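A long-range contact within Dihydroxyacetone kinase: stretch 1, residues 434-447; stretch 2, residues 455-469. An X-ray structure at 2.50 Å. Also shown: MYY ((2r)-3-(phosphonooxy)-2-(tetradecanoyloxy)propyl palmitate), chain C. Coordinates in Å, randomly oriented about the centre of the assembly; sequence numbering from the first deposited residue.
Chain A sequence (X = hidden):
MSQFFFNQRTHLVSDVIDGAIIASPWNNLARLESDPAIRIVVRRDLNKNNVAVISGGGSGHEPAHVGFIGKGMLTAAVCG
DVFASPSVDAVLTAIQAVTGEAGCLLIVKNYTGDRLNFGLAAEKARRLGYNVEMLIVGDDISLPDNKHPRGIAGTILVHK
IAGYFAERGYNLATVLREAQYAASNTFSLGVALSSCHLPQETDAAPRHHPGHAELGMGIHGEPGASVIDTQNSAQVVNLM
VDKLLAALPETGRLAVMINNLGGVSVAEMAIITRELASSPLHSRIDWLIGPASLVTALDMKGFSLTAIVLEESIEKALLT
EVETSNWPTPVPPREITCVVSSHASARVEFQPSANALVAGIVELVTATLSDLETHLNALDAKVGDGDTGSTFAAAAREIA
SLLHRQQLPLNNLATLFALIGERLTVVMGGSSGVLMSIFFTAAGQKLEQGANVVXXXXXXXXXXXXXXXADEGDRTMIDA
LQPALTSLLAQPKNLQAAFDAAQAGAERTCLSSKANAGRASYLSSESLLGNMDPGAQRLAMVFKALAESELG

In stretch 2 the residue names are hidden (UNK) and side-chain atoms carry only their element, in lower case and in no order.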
# COMPACT_ATOMS: atom_id res chain seq x y z
N VAL A 434 4.17 -6.22 -36.65
CA VAL A 434 5.23 -5.43 -36.05
C VAL A 434 6.60 -5.95 -36.42
O VAL A 434 7.49 -5.17 -36.77
CB VAL A 434 5.09 -5.41 -34.51
CG1 VAL A 434 6.27 -4.67 -33.88
CG2 VAL A 434 3.78 -4.74 -34.13
N LEU A 435 6.78 -7.26 -36.34
CA LEU A 435 8.06 -7.86 -36.68
C LEU A 435 8.42 -7.57 -38.14
O LEU A 435 9.53 -7.16 -38.43
CB LEU A 435 8.02 -9.36 -36.42
CG LEU A 435 8.06 -9.77 -34.94
CD1 LEU A 435 7.66 -11.24 -34.79
CD2 LEU A 435 9.45 -9.55 -34.40
N MET A 436 7.48 -7.80 -39.05
CA MET A 436 7.75 -7.53 -40.45
C MET A 436 8.06 -6.04 -40.68
O MET A 436 8.93 -5.69 -41.49
CB MET A 436 6.58 -7.96 -41.34
CG MET A 436 6.43 -9.47 -41.51
SD MET A 436 8.01 -10.31 -41.83
CE MET A 436 8.25 -9.94 -43.54
N SER A 437 7.36 -5.16 -39.97
CA SER A 437 7.61 -3.73 -40.11
C SER A 437 9.01 -3.42 -39.61
O SER A 437 9.73 -2.62 -40.19
CB SER A 437 6.58 -2.90 -39.34
OG SER A 437 5.37 -2.83 -40.08
N ILE A 438 9.39 -4.06 -38.51
CA ILE A 438 10.72 -3.88 -37.97
C ILE A 438 11.74 -4.29 -39.03
O ILE A 438 12.69 -3.56 -39.33
CB ILE A 438 10.92 -4.74 -36.72
CG1 ILE A 438 10.11 -4.14 -35.57
CG2 ILE A 438 12.40 -4.85 -36.39
CD1 ILE A 438 10.11 -4.98 -34.33
N PHE A 439 11.54 -5.48 -39.58
CA PHE A 439 12.42 -6.03 -40.60
C PHE A 439 12.68 -5.03 -41.73
O PHE A 439 13.81 -4.61 -41.95
CB PHE A 439 11.79 -7.30 -41.17
CG PHE A 439 12.64 -8.01 -42.20
CD1 PHE A 439 13.73 -8.78 -41.81
CD2 PHE A 439 12.33 -7.92 -43.55
CE1 PHE A 439 14.50 -9.45 -42.75
CE2 PHE A 439 13.09 -8.59 -44.50
CZ PHE A 439 14.18 -9.36 -44.10
N PHE A 440 11.62 -4.66 -42.44
CA PHE A 440 11.76 -3.74 -43.55
C PHE A 440 12.24 -2.33 -43.19
O PHE A 440 13.00 -1.72 -43.94
CB PHE A 440 10.44 -3.67 -44.33
CG PHE A 440 10.18 -4.89 -45.18
CD1 PHE A 440 9.28 -5.87 -44.75
CD2 PHE A 440 10.82 -5.05 -46.40
CE1 PHE A 440 9.02 -7.00 -45.54
CE2 PHE A 440 10.58 -6.18 -47.20
CZ PHE A 440 9.67 -7.16 -46.77
N THR A 441 11.79 -1.82 -42.04
CA THR A 441 12.20 -0.48 -41.61
C THR A 441 13.71 -0.45 -41.43
O THR A 441 14.39 0.44 -41.96
CB THR A 441 11.52 -0.09 -40.29
OG1 THR A 441 10.10 -0.09 -40.47
CG2 THR A 441 11.96 1.30 -39.85
N ALA A 442 14.24 -1.41 -40.69
CA ALA A 442 15.67 -1.50 -40.45
C ALA A 442 16.41 -1.82 -41.75
O ALA A 442 17.53 -1.35 -41.97
CB ALA A 442 15.96 -2.58 -39.42
N ALA A 443 15.79 -2.61 -42.63
CA ALA A 443 16.41 -2.96 -43.89
C ALA A 443 16.48 -1.72 -44.76
O ALA A 443 17.53 -1.43 -45.35
CB ALA A 443 15.60 -4.03 -44.60
N GLY A 444 15.37 -1.01 -44.84
CA GLY A 444 15.30 0.20 -45.65
C GLY A 444 16.36 1.19 -45.23
O GLY A 444 16.90 1.91 -46.06
N GLN A 445 16.65 1.22 -43.93
CA GLN A 445 17.65 2.14 -43.41
C GLN A 445 19.07 1.68 -43.68
O GLN A 445 19.97 2.51 -43.83
CB GLN A 445 17.44 2.33 -41.91
CG GLN A 445 16.48 3.46 -41.60
CD GLN A 445 17.01 4.78 -42.11
OE1 GLN A 445 18.02 5.29 -41.61
NE2 GLN A 445 16.35 5.34 -43.13
N LYS A 446 19.29 0.38 -43.73
CA LYS A 446 20.62 -0.12 -44.00
C LYS A 446 20.94 0.23 -45.45
O LYS A 446 22.08 0.57 -45.78
CB LYS A 446 20.67 -1.63 -43.79
CG LYS A 446 22.07 -2.21 -43.79
CD LYS A 446 22.94 -1.58 -42.71
CE LYS A 446 24.32 -2.22 -42.67
NZ LYS A 446 25.23 -1.56 -41.70
N LEU A 447 19.93 0.15 -46.31
CA LEU A 447 20.09 0.49 -47.71
C LEU A 447 20.38 1.99 -47.82
O LEU A 447 21.21 2.41 -48.64
CB LEU A 447 18.81 0.19 -48.50
CG LEU A 447 18.46 -1.26 -48.82
CD1 LEU A 447 17.13 -1.31 -49.57
CD2 LEU A 447 19.56 -1.87 -49.67
N UNK A 455 22.78 -7.34 -47.52
CA UNK A 455 23.29 -6.81 -46.27
C UNK A 455 22.15 -6.18 -45.48
O UNK A 455 22.03 -6.40 -44.27
c UNK A 455 24.37 -5.76 -46.53
o UNK A 455 27.64 -6.21 -47.51
o UNK A 455 26.95 -4.24 -46.75
c UNK A 455 26.86 -5.49 -46.83
c UNK A 455 25.75 -6.19 -46.07
N UNK A 456 21.33 -5.40 -46.17
CA UNK A 456 20.20 -4.73 -45.55
C UNK A 456 19.20 -5.75 -45.00
O UNK A 456 18.69 -5.59 -43.88
c UNK A 456 19.52 -3.79 -46.56
N UNK A 457 18.92 -6.78 -45.79
CA UNK A 457 17.99 -7.82 -45.38
C UNK A 457 18.47 -8.53 -44.13
O UNK A 457 17.67 -8.91 -43.28
c UNK A 457 17.78 -8.84 -46.50
c UNK A 457 15.57 -7.96 -47.24
c UNK A 457 16.97 -8.34 -47.70
c UNK A 457 16.90 -9.42 -48.78
N UNK A 458 19.79 -8.70 -44.01
CA UNK A 458 20.37 -9.34 -42.85
C UNK A 458 20.27 -8.44 -41.64
O UNK A 458 20.10 -8.93 -40.53
c UNK A 458 22.04 -11.18 -43.26
o UNK A 458 21.91 -11.95 -42.30
c UNK A 458 21.83 -9.69 -43.09
n UNK A 458 22.34 -11.60 -44.48
N UNK A 459 20.40 -7.14 -41.84
CA UNK A 459 20.28 -6.21 -40.72
C UNK A 459 18.83 -6.27 -40.26
O UNK A 459 18.55 -6.23 -39.05
o UNK A 459 22.04 -4.68 -41.43
c UNK A 459 20.64 -4.76 -41.15
c UNK A 459 20.30 -3.77 -40.03
N UNK A 460 17.91 -6.39 -41.22
CA UNK A 460 16.50 -6.49 -40.89
C UNK A 460 16.26 -7.70 -39.99
O UNK A 460 15.53 -7.62 -38.98
N UNK A 461 16.89 -8.81 -40.37
CA UNK A 461 16.79 -10.06 -39.61
C UNK A 461 17.36 -9.88 -38.21
O UNK A 461 16.75 -10.26 -37.22
c UNK A 461 17.57 -12.52 -39.63
c UNK A 461 17.56 -11.16 -40.33
c UNK A 461 18.43 -13.49 -40.43
c UNK A 461 16.16 -13.04 -39.49
N UNK A 462 18.54 -9.28 -38.14
CA UNK A 462 19.22 -9.03 -36.88
C UNK A 462 18.35 -8.21 -35.91
O UNK A 462 18.31 -8.48 -34.71
c UNK A 462 20.54 -8.28 -37.14
N UNK A 463 17.66 -7.20 -36.44
CA UNK A 463 16.81 -6.37 -35.62
C UNK A 463 15.55 -7.14 -35.22
O UNK A 463 15.06 -7.03 -34.10
n UNK A 463 17.87 -2.96 -34.51
c UNK A 463 18.39 -3.91 -35.30
c UNK A 463 17.65 -4.19 -36.60
o UNK A 463 19.43 -4.51 -35.02
c UNK A 463 16.45 -5.09 -36.37
N UNK A 464 15.04 -7.94 -36.15
CA UNK A 464 13.86 -8.72 -35.85
C UNK A 464 14.18 -9.67 -34.68
O UNK A 464 13.36 -9.88 -33.79
c UNK A 464 12.14 -10.26 -36.95
s UNK A 464 11.38 -10.54 -38.56
c UNK A 464 13.44 -9.50 -37.10
c UNK A 464 12.60 -11.60 -39.32
N UNK A 465 15.40 -10.20 -34.67
CA UNK A 465 15.81 -11.12 -33.61
C UNK A 465 16.00 -10.42 -32.27
O UNK A 465 15.62 -10.95 -31.23
c UNK A 465 17.10 -11.85 -34.00
c UNK A 465 16.94 -12.76 -35.21
c UNK A 465 18.93 -14.19 -34.64
n UNK A 465 20.13 -14.87 -35.18
c UNK A 465 18.28 -13.31 -35.69
N UNK A 466 16.60 -9.23 -32.31
CA UNK A 466 16.85 -8.49 -31.09
C UNK A 466 15.56 -8.18 -30.32
O UNK A 466 15.46 -8.44 -29.13
c UNK A 466 18.40 -4.99 -27.80
c UNK A 466 17.57 -7.17 -31.41
c UNK A 466 17.28 -4.66 -28.58
c UNK A 466 19.00 -6.69 -29.40
c UNK A 466 17.03 -5.35 -29.76
c UNK A 466 17.89 -6.37 -30.18
c UNK A 466 19.26 -6.01 -28.22
N UNK A 467 14.58 -7.62 -31.02
CA UNK A 467 13.32 -7.25 -30.40
C UNK A 467 12.41 -8.46 -30.22
O UNK A 467 11.80 -8.64 -29.17
c UNK A 467 13.39 -4.93 -31.47
c UNK A 467 14.87 -2.59 -31.87
c UNK A 467 14.74 -3.11 -30.59
c UNK A 467 14.26 -3.21 -32.95
o UNK A 467 15.61 -1.45 -32.07
c UNK A 467 12.60 -6.20 -31.26
c UNK A 467 13.52 -4.38 -32.74
c UNK A 467 14.00 -4.28 -30.40
N UNK A 468 12.34 -9.30 -31.25
CA UNK A 468 11.49 -10.48 -31.19
C UNK A 468 11.96 -11.51 -30.19
O UNK A 468 11.15 -12.27 -29.67
N UNK A 469 13.27 -11.53 -29.92
CA UNK A 469 13.82 -12.48 -28.96
C UNK A 469 14.01 -13.90 -29.46
O UNK A 469 14.58 -14.74 -28.75
C38 MYY C . 4.30 -10.28 -45.01
C37 MYY C . 4.14 -9.54 -46.34
C36 MYY C . 5.49 -9.02 -46.85
C35 MYY C . 5.34 -8.31 -48.20
C34 MYY C . 6.71 -7.92 -48.76
C33 MYY C . 6.62 -7.21 -50.12
C32 MYY C . 8.00 -6.80 -50.63
C31 MYY C . 8.86 -8.01 -51.01
C30 MYY C . 10.36 -7.70 -51.12
C29 MYY C . 10.79 -6.94 -52.38
C28 MYY C . 12.30 -7.04 -52.56
C27 MYY C . 12.83 -6.35 -53.82
C26 MYY C . 14.27 -6.75 -54.14
C25 MYY C . 14.79 -6.03 -55.40
C24 MYY C . 15.72 -6.88 -56.25
C23 MYY C . 17.23 -6.66 -56.03
O10 MYY C . 17.65 -6.23 -54.96
O8 MYY C . 18.08 -6.92 -57.06
C6 MYY C . 19.46 -6.75 -56.71
C5 MYY C . 20.06 -8.09 -56.29
C4 MYY C . 21.26 -8.46 -57.19
O6 MYY C . 21.00 -8.27 -58.59
P MYY C . 20.13 -9.30 -59.49
O4 MYY C . 18.74 -9.54 -58.71
O3 MYY C . 19.77 -8.46 -60.82
O5 MYY C . 20.83 -10.56 -59.82
O7 MYY C . 19.03 -9.09 -56.21
C7 MYY C . 19.37 -10.11 -55.37
O9 MYY C . 20.47 -10.14 -54.81
C8 MYY C . 18.37 -11.25 -55.17
C9 MYY C . 17.96 -11.35 -53.69
C10 MYY C . 16.45 -11.29 -53.51
C11 MYY C . 16.03 -11.41 -52.04
C12 MYY C . 14.52 -11.26 -51.89
C13 MYY C . 14.08 -11.30 -50.43
C14 MYY C . 12.62 -10.83 -50.35
C15 MYY C . 12.13 -10.66 -48.91
C16 MYY C . 11.62 -11.97 -48.31
C17 MYY C . 10.73 -11.66 -47.10
C18 MYY C . 9.81 -12.85 -46.77
C19 MYY C . 8.73 -12.45 -45.77
C20 MYY C . 7.71 -13.58 -45.59

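Two helices cross, broadly antiparallel, with 139° between their N-to-C directions and their axes 7.3 Å apart at closest approach, an approach that invites a look for small residues.

Position 455 has three carbons, the third carrying two oxygens, is exposed and makes no close side-chain contact; it is Glu455. At 456 a single carbon points toward the first helix and lies 3.3 Å from Ala443 O and 3.6 Å from Leu447 CG: Ala456. Its short side chain lets the backbones approach, with Ala443 CA 3.5 Å from Ala456 O in a CA-H...O contact.

Position 457 bears four carbons forked at the second, one tip reaching 3.7 Å from Phe439 CZ. A fork there means leucine, Leu457, and its CD1 also lies 3.8 Å from MYY C13, so this residue borders both the helix and the lipid. Position 458 carries two carbons, the second with one oxygen and one nitrogen, and points away from stretch 1; this is Asn458.

At 459 one carbon holds an oxygen and a carbon, and the oxygen lies 3.4 Å from Lys446 CG; the branched pattern is that of Thr459. Its OG1 gives a weak hydrogen bond to Glu455 O, at 3.3 Å, which turns the hydroxyl back onto its own helix. Position 460 has no side-chain atoms, and its CA is just 4.1 Å from Phe439 CA: Gly460. A CB there would come 2.7 Å from Phe439 O, a clash.

Position 461 again shows four carbons forked at the second but directs its CB away, while its backbone N approaches Phe439 CE1 at 3.4 Å; it is Leu461. A lone carbon at 462, exposed and without contact, gives Ala462. At 463 three carbons end in one oxygen and one nitrogen, and the second carbon lies 3.7 Å from Ala442 CB: Gln463, whose NE2 is hydrogen-bonded elsewhere in the structure.

Position 464 is an unbranched run of two carbons, sulfur and carbon; the second carbon lies 3.8 Å from Leu435 CD2 and the terminal carbon 3.9 Å from Phe439 CD1, hence Met464. Position 465, four carbons in a row ending in nitrogen, points away: Lys465. At 466 one carbon leads to a six-carbon ring, exposed and out of reach: Phe466. Position 467 has the same ring plus an oxygen, and a ring carbon lies 3.8 Å from Ile438 CD1, so Tyr467.

Neither 468 nor 469 has side-chain atoms, though the CA of 468 lies 3.9 Å from Leu435 CD2: Gly468 and Gly469. A CB on Gly468 would clash with Met464 O at 2.6 Å; Gly469 leaves helical geometry with positive phi, which favours glycine.

The rule is small against backbone, large into a pocket. Ala456 and Gly460, four residues apart, make room for close approach, and the Phe439 side chain fills the hole formed by Leu457, Gly460, Leu461 and Met464. No hydrogen bond crosses; the contact buries 776 Å², both sides summed, and is held mainly by close packing of side chains against side chains and backbone.

Stretch 2, residues 455-469: EALNTGLAQMKFYGG
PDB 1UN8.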